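Competence damage-inducible protein A (Klebsiella pneumoniae subsp. pneumoniae MGH 78578, PDB 5V01) is of unknown function but belongs to the CinA family, some members of which deamidate nicotinamide mononucleotide. Local coordinates at the interface of chains A and B. Coordinates in Å, arbitrary orientation; residue numbers count along the deposited sequence, not the author numbering. Chains: chain A/B, Competence damage-inducible protein A.

The interface of chains A and B. Residues chain A 41-43, 46; chain B 42-43, 45-46.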
ATOM      1  N   GLY A  41       6.982   1.106   0.082  1.00 11.51           N
ATOM      2  CA  GLY A  41       6.409  -0.002   0.846  1.00 11.76           C
ATOM      3  C   GLY A  41       4.940   0.065   1.203  1.00 10.46           C
ATOM      4  O   GLY A  41       4.469  -0.812   1.921  1.00 11.97           O
ATOM      5  N   GLY A  42       4.221   1.090   0.726  1.00 10.14           N
ATOM      6  CA  GLY A  42       2.858   1.334   1.184  1.00 10.10           C
ATOM      7  C   GLY A  42       2.730   2.516   2.125  1.00  9.54           C
ATOM      8  O   GLY A  42       1.623   2.872   2.500  1.00  9.99           O
ATOM      9  N   ASN A  43       3.860   3.137   2.492  1.00  9.49           N
ATOM     10  CA  ASN A  43       3.800   4.318   3.371  1.00 10.08           C
ATOM     11  C   ASN A  43       3.150   5.530   2.720  1.00  9.77           C
ATOM     12  O   ASN A  43       2.579   6.379   3.402  1.00 11.03           O
ATOM     13  CB  ASN A  43       5.190   4.661   3.891  1.00 11.23           C
ATOM     14  CG  ASN A  43       5.673   3.677   4.909  1.00 11.38           C
ATOM     15  OD1 ASN A  43       5.118   3.609   5.987  1.00 14.45           O
ATOM     16  ND2 ASN A  43       6.670   2.870   4.552  1.00 13.17           N
ATOM     17  N   ALA A  46      -0.410   4.810   3.031  1.00  9.47           N
ATOM     18  CA  ALA A  46      -0.759   4.885   4.450  1.00 10.70           C
ATOM     19  C   ALA A  46      -0.985   6.334   4.884  1.00 11.01           C
ATOM     20  O   ALA A  46      -1.887   6.613   5.662  1.00 12.91           O
ATOM     21  CB  ALA A  46       0.297   4.217   5.311  1.00 12.40           C
TER
ATOM     22  N   GLY B  42      -2.222   0.317   3.961  1.00  9.51           N
ATOM     23  CA  GLY B  42      -0.890   0.037   3.482  1.00  9.76           C
ATOM     24  C   GLY B  42       0.157  -0.071   4.576  1.00  9.34           C
ATOM     25  O   GLY B  42       1.313  -0.402   4.302  1.00  9.88           O
ATOM     26  N   ASN B  43      -0.242   0.120   5.843  1.00  9.10           N
ATOM     27  CA  ASN B  43       0.699  -0.058   6.936  1.00  9.37           C
ATOM     28  C   ASN B  43       1.123  -1.522   7.143  1.00  9.45           C
ATOM     29  O   ASN B  43       2.211  -1.760   7.658  1.00 10.44           O
ATOM     30  CB  ASN B  43       0.133   0.509   8.239  1.00  9.81           C
ATOM     31  CG  ASN B  43       0.147   2.018   8.256  1.00 10.24           C
ATOM     32  OD1 ASN B  43       1.210   2.622   8.304  1.00 13.20           O
ATOM     33  ND2 ASN B  43      -1.013   2.614   8.171  1.00 10.90           N
ATOM     34  N   ALA B  45       1.551  -3.768   4.582  1.00  8.88           N
ATOM     35  CA  ALA B  45       2.578  -3.823   3.534  1.00  9.70           C
ATOM     36  C   ALA B  45       3.851  -3.151   4.016  1.00  9.43           C
ATOM     37  O   ALA B  45       4.954  -3.641   3.790  1.00 10.89           O
ATOM     38  CB  ALA B  45       2.079  -3.204   2.247  1.00 10.77           C
ATOM     39  N   ALA B  46       3.694  -1.948   4.598  1.00  9.68           N
ATOM     40  CA  ALA B  46       4.858  -1.168   5.007  1.00 11.14           C
ATOM     41  C   ALA B  46       5.721  -1.889   6.021  1.00 11.13           C
ATOM     42  O   ALA B  46       6.947  -1.839   5.947  1.00 12.95           O
ATOM     43  CB  ALA B  46       4.438   0.190   5.539  1.00 11.88           C
TER
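Helix 43-50 of each chain, together with the glycine loop that leads into it from strand 33-37, packs against its twin about the two-fold axis. Close to the axis the carbonyls of A:Gly42 and B:Gly42 lie alongside each other, their oxygens 3.7 Å apart. The two C=O bonds point in nearly opposite directions, so their dipoles should largely offset each other although both oxygens can only accept. Flanking this pair, each helix sends the methyl of Ala46 against the carboxamide of the partner's Asn43. CB of B:Ala46 approaches the A:Asn43 amide obliquely from one side of its plane and sits out beyond CG, almost evenly between the two heteroatoms: 3.5 Å from OD1 and 3.6 Å from ND2 of A:Asn43. The exchanged pair repeats this, with A:Ala46 CB 3.7 Å from B:Asn43 CG. The contact is van der Waals packing of a methyl, from above and just outside the oxygen-nitrogen side of the amide. In both asparagines CG stands beside the backbone N and opposite the carbonyl carbon (chi1 -72° in A:Asn43), which carries the amide from the first residue of the helix out to the partner's methyl. Both glycines before it have positive phi, 76° at A:Gly41 and 106° at A:Gly42, a conformation consistent with the loop lying close against the neighbouring helix. There the A:Gly41 carbonyl abuts the peptide joining B:Ala45 to B:Ala46, while the B:Ala45 methyl lies next to the same oxygen. Such glycine and alanine packing lets the backbones approach closely; whether this pair is the working dimer, the structure alone does not show. Although B:Ala46 N is 3.0 Å from A:Gly41 O, its N-H is directed away and forms no hydrogen bond there; within its own first helical turn, B:Ala46 N is 2.9 Å from B:Gly42 O.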